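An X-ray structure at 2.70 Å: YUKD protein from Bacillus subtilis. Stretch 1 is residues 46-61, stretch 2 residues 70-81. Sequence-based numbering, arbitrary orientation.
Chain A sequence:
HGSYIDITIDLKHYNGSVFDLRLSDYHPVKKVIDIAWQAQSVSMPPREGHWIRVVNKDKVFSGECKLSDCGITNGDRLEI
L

Stretch 1, residues 46-61: PREGHWIRVVNKDKVF
Stretch 2 70-81: CGITNGDRLEIL

The apolar centre is one face of a small antiparallel sheet. Strand 51-54 runs beside strand 77-80, with 144° between their directions and 4.6 Å between their axes at closest approach. I52, V54, L78 and I80 share this face and are buried. I52 pairs with I80 (CA-CA 4.8 Å) and V54 with L78 (4.7 Å), both as non-hydrogen-bonded pairs. I52 (chi1 m, chi2 p) sets CG2 3.8 Å from L78 CB. V54 (chi1 t) puts CG2 3.5 Å from L78 CD2 and 4.0 Å from I72 CD1. L78 is m, t, as are I72 and I80.

I72 extends this apolar patch to F61, whose CD1 lies 4.4 Å from I72 CD1. F61 (chi1 m, chi2 89°) presents a ring face to C70. C70 CB sits 3.7 Å from the F61 ring centroid in a CH-pi contact, and C70 SG lies obliquely, 4.0 Å from that centroid.

The backbone ladder fixes the register. R53 and E79 form the hydrogen-bonded pair: R53 N to E79 O and E79 N to R53 O are both 2.9 Å. L81 N donates to W51 O at 2.9 Å, and V55 N to R77 O at 3.1 Å. Between these bonds, I52 CA approaches E79 O at 3.5 Å and V54 CA approaches R77 O at 3.4 Å. Extended backbone ends at V55, where a 3-10 segment covers 55-57.

R53 and E79 project from the opposite face of the sheet. R53 is t, t, t; E79 is t, t with chi3 102°. A salt bridge joins R53 NH2 to E79 OE2 at 3.1 Å; its hydrogen bond is weak. V55 CG2 packs 3.6 Å from E79 CB, covering the aliphatic part of this buried acid.

L81 has the largest area covered by the other stretch. Its CD1 lies 3.7 Å from W51 CB and 4.2 Å from V60 CG2. The C-terminal carboxylate supplies a charge: L81 OXT forms a salt bridge with R47 NH1 at 3.2 Å, over the guanidinium face, without a hydrogen bond. One water accepts from W51 N (2.8 Å) and donates to L81 O (3.2 Å).

At the other edge, a type II turn runs from T73 to D76. G75 (phi 95°, psi -30°) suits it, since a CB would jam against the preceding carbonyl. D76 (chi1 m) accepts from T73 N at OD2, 2.9 Å. K57 (m, t, t, t) reaches D76 in a salt bridge, NZ to OD2 3.4 Å, with a weak hydrogen bond.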

# COMPACT_ATOMS: atom_id res chain seq x y z
N PRO A 46 8.75 -3.89 -8.62
CA PRO A 46 7.80 -4.59 -7.75
C PRO A 46 7.46 -5.98 -8.27
O PRO A 46 7.64 -6.28 -9.44
CB PRO A 46 6.59 -3.68 -7.77
CG PRO A 46 6.58 -3.20 -9.16
CD PRO A 46 8.04 -2.83 -9.37
N ARG A 47 6.96 -6.82 -7.37
CA ARG A 47 6.61 -8.19 -7.72
C ARG A 47 5.20 -8.27 -8.27
O ARG A 47 4.28 -7.61 -7.79
CB ARG A 47 6.74 -9.08 -6.49
CG ARG A 47 6.68 -10.56 -6.79
CD ARG A 47 7.00 -11.35 -5.53
NE ARG A 47 8.03 -10.65 -4.76
CZ ARG A 47 8.54 -11.09 -3.62
NH1 ARG A 47 9.47 -10.37 -3.00
NH2 ARG A 47 8.12 -12.24 -3.09
N GLU A 48 5.05 -9.10 -9.29
CA GLU A 48 3.77 -9.31 -9.94
C GLU A 48 2.73 -9.75 -8.91
O GLU A 48 3.09 -10.21 -7.83
CB GLU A 48 3.93 -10.36 -11.04
CG GLU A 48 2.63 -10.90 -11.62
CD GLU A 48 2.28 -12.28 -11.08
OE1 GLU A 48 1.16 -12.77 -11.37
OE2 GLU A 48 3.13 -12.88 -10.38
N GLY A 49 1.46 -9.60 -9.25
CA GLY A 49 0.41 -10.00 -8.34
C GLY A 49 -0.05 -8.81 -7.51
O GLY A 49 -1.23 -8.69 -7.19
N HIS A 50 0.89 -7.94 -7.18
CA HIS A 50 0.60 -6.76 -6.38
C HIS A 50 -0.13 -7.11 -5.09
O HIS A 50 -1.25 -6.66 -4.85
CB HIS A 50 -0.23 -5.76 -7.19
CG HIS A 50 0.48 -5.21 -8.39
ND1 HIS A 50 1.82 -4.89 -8.38
CD2 HIS A 50 0.03 -4.88 -9.62
CE1 HIS A 50 2.17 -4.39 -9.55
NE2 HIS A 50 1.10 -4.37 -10.32
N TRP A 51 0.49 -7.93 -4.25
CA TRP A 51 -0.13 -8.33 -3.00
C TRP A 51 0.36 -7.49 -1.83
O TRP A 51 1.56 -7.21 -1.69
CB TRP A 51 0.09 -9.82 -2.73
CG TRP A 51 -0.46 -10.70 -3.82
CD1 TRP A 51 0.21 -11.15 -4.92
CD2 TRP A 51 -1.80 -11.18 -3.94
NE1 TRP A 51 -0.64 -11.88 -5.73
CE2 TRP A 51 -1.88 -11.91 -5.15
CE3 TRP A 51 -2.95 -11.06 -3.15
CZ2 TRP A 51 -3.06 -12.53 -5.58
CZ3 TRP A 51 -4.13 -11.67 -3.58
CH2 TRP A 51 -4.17 -12.40 -4.79
N ILE A 52 -0.59 -7.08 -0.99
CA ILE A 52 -0.35 -6.26 0.19
C ILE A 52 -0.81 -6.97 1.45
O ILE A 52 -1.80 -7.69 1.45
CB ILE A 52 -1.11 -4.90 0.10
CG1 ILE A 52 -0.27 -3.89 -0.67
CG2 ILE A 52 -1.44 -4.38 1.49
CD1 ILE A 52 -0.12 -4.23 -2.12
N ARG A 53 -0.07 -6.74 2.52
CA ARG A 53 -0.39 -7.32 3.81
C ARG A 53 -0.61 -6.18 4.78
O ARG A 53 0.27 -5.35 4.94
CB ARG A 53 0.77 -8.16 4.31
CG ARG A 53 0.59 -8.62 5.73
CD ARG A 53 1.89 -9.13 6.32
NE ARG A 53 1.67 -9.52 7.71
CZ ARG A 53 2.56 -9.38 8.68
NH1 ARG A 53 2.26 -9.76 9.91
NH2 ARG A 53 3.75 -8.85 8.42
N VAL A 54 -1.78 -6.11 5.40
CA VAL A 54 -1.99 -5.06 6.38
C VAL A 54 -1.45 -5.60 7.67
O VAL A 54 -2.11 -6.35 8.38
CB VAL A 54 -3.45 -4.70 6.56
CG1 VAL A 54 -3.58 -3.64 7.64
CG2 VAL A 54 -4.01 -4.19 5.25
N VAL A 55 -0.21 -5.23 7.95
CA VAL A 55 0.52 -5.67 9.11
C VAL A 55 -0.25 -5.68 10.43
O VAL A 55 -0.34 -6.71 11.10
CB VAL A 55 1.77 -4.81 9.27
CG1 VAL A 55 2.59 -5.30 10.43
CG2 VAL A 55 2.56 -4.86 7.97
N ASN A 56 -0.80 -4.53 10.79
CA ASN A 56 -1.53 -4.40 12.04
C ASN A 56 -2.79 -5.26 12.10
O ASN A 56 -3.37 -5.45 13.17
CB ASN A 56 -1.89 -2.92 12.28
CG ASN A 56 -2.64 -2.29 11.10
OD1 ASN A 56 -3.84 -2.06 11.17
ND2 ASN A 56 -1.91 -2.02 10.03
N LYS A 57 -3.20 -5.79 10.95
CA LYS A 57 -4.39 -6.63 10.91
C LYS A 57 -4.09 -8.00 10.40
O LYS A 57 -4.99 -8.81 10.24
CB LYS A 57 -5.46 -5.98 10.05
CG LYS A 57 -6.15 -4.82 10.72
CD LYS A 57 -7.08 -4.09 9.77
CE LYS A 57 -7.72 -2.88 10.46
NZ LYS A 57 -8.41 -1.98 9.48
N ASP A 58 -2.83 -8.28 10.10
CA ASP A 58 -2.47 -9.59 9.60
C ASP A 58 -3.42 -10.15 8.54
O ASP A 58 -3.93 -11.27 8.66
CB ASP A 58 -2.39 -10.57 10.77
CG ASP A 58 -1.02 -11.15 10.92
OD1 ASP A 58 -0.55 -11.77 9.95
OD2 ASP A 58 -0.42 -10.97 12.01
N LYS A 59 -3.69 -9.37 7.51
CA LYS A 59 -4.54 -9.82 6.42
C LYS A 59 -3.99 -9.33 5.08
O LYS A 59 -3.55 -8.19 4.94
CB LYS A 59 -5.98 -9.33 6.63
CG LYS A 59 -6.91 -9.73 5.49
CD LYS A 59 -8.36 -9.71 5.90
CE LYS A 59 -9.27 -10.15 4.75
NZ LYS A 59 -10.66 -10.47 5.21
N VAL A 60 -3.98 -10.21 4.08
CA VAL A 60 -3.47 -9.86 2.77
C VAL A 60 -4.59 -9.53 1.78
O VAL A 60 -5.66 -10.15 1.82
CB VAL A 60 -2.59 -10.99 2.22
CG1 VAL A 60 -2.33 -10.78 0.75
CG2 VAL A 60 -1.27 -11.03 2.97
N PHE A 61 -4.36 -8.55 0.92
CA PHE A 61 -5.36 -8.15 -0.06
C PHE A 61 -4.82 -8.14 -1.47
O PHE A 61 -3.63 -7.85 -1.68
CB PHE A 61 -5.91 -6.78 0.27
CG PHE A 61 -6.66 -6.72 1.55
CD1 PHE A 61 -6.02 -6.45 2.74
CD2 PHE A 61 -8.03 -6.97 1.57
CE1 PHE A 61 -6.71 -6.43 3.94
CE2 PHE A 61 -8.75 -6.96 2.76
CZ PHE A 61 -8.08 -6.69 3.95
N CYS A 70 -11.52 -2.80 1.60
CA CYS A 70 -10.63 -3.62 2.41
C CYS A 70 -10.60 -3.11 3.83
O CYS A 70 -9.80 -3.58 4.64
CB CYS A 70 -9.23 -3.60 1.82
SG CYS A 70 -9.21 -4.25 0.16
N GLY A 71 -11.47 -2.15 4.13
CA GLY A 71 -11.52 -1.60 5.47
C GLY A 71 -10.23 -0.93 5.87
O GLY A 71 -10.01 -0.65 7.04
N ILE A 72 -9.36 -0.68 4.90
CA ILE A 72 -8.08 -0.04 5.17
C ILE A 72 -8.31 1.43 5.53
O ILE A 72 -8.89 2.19 4.75
CB ILE A 72 -7.18 -0.19 3.93
CG1 ILE A 72 -6.74 -1.66 3.83
CG2 ILE A 72 -5.99 0.76 4.00
CD1 ILE A 72 -5.99 -2.01 2.59
N THR A 73 -7.86 1.83 6.72
CA THR A 73 -8.04 3.20 7.20
C THR A 73 -6.79 3.78 7.82
O THR A 73 -5.77 3.10 7.92
CB THR A 73 -9.11 3.28 8.29
OG1 THR A 73 -9.72 1.99 8.42
CG2 THR A 73 -10.15 4.35 7.96
N ASN A 74 -6.90 5.02 8.29
CA ASN A 74 -5.78 5.69 8.91
C ASN A 74 -5.16 4.77 9.95
O ASN A 74 -5.88 4.03 10.61
CB ASN A 74 -6.24 6.98 9.57
CG ASN A 74 -7.44 7.59 8.88
OD1 ASN A 74 -8.56 7.10 9.04
ND2 ASN A 74 -7.23 8.64 8.09
N GLY A 75 -3.84 4.81 10.08
CA GLY A 75 -3.16 3.98 11.05
C GLY A 75 -2.66 2.68 10.45
O GLY A 75 -1.65 2.14 10.92
N ASP A 76 -3.35 2.17 9.44
CA ASP A 76 -2.95 0.93 8.78
C ASP A 76 -1.56 1.00 8.15
O ASP A 76 -1.15 2.02 7.60
CB ASP A 76 -3.97 0.53 7.70
CG ASP A 76 -5.25 -0.04 8.28
OD1 ASP A 76 -5.32 -0.14 9.52
OD2 ASP A 76 -6.17 -0.38 7.50
N ARG A 77 -0.83 -0.10 8.25
CA ARG A 77 0.51 -0.18 7.69
C ARG A 77 0.43 -1.23 6.58
O ARG A 77 0.12 -2.39 6.85
CB ARG A 77 1.51 -0.62 8.76
CG ARG A 77 2.97 -0.59 8.35
CD ARG A 77 3.81 -1.21 9.44
NE ARG A 77 5.25 -1.12 9.19
CZ ARG A 77 6.07 -0.25 9.78
NH1 ARG A 77 7.37 -0.25 9.48
NH2 ARG A 77 5.60 0.62 10.68
N LEU A 78 0.69 -0.81 5.34
CA LEU A 78 0.64 -1.77 4.24
C LEU A 78 2.05 -2.23 3.88
O LEU A 78 2.92 -1.43 3.53
CB LEU A 78 -0.04 -1.17 3.00
CG LEU A 78 -1.45 -0.57 3.12
CD1 LEU A 78 -2.08 -0.50 1.73
CD2 LEU A 78 -2.32 -1.40 4.04
N GLU A 79 2.25 -3.53 3.97
CA GLU A 79 3.54 -4.13 3.66
C GLU A 79 3.37 -4.65 2.25
O GLU A 79 2.51 -5.50 2.00
CB GLU A 79 3.81 -5.27 4.64
CG GLU A 79 5.15 -5.95 4.56
CD GLU A 79 5.26 -7.11 5.56
OE1 GLU A 79 5.13 -8.30 5.15
OE2 GLU A 79 5.44 -6.83 6.77
N ILE A 80 4.15 -4.11 1.31
CA ILE A 80 4.09 -4.56 -0.07
C ILE A 80 4.86 -5.87 -0.13
O ILE A 80 6.00 -5.94 0.32
CB ILE A 80 4.74 -3.56 -1.03
CG1 ILE A 80 3.88 -2.30 -1.13
CG2 ILE A 80 4.95 -4.21 -2.39
CD1 ILE A 80 4.56 -1.13 -1.81
N LEU A 81 4.24 -6.91 -0.67
CA LEU A 81 4.92 -8.18 -0.75
C LEU A 81 5.69 -8.25 -2.05
O LEU A 81 5.33 -7.50 -3.00
CB LEU A 81 3.93 -9.34 -0.66
CG LEU A 81 2.99 -9.43 0.55
CD1 LEU A 81 2.04 -10.58 0.35
CD2 LEU A 81 3.77 -9.63 1.84
OXT LEU A 81 6.64 -9.05 -2.12
O HOH W 1 3.01 -9.07 -4.61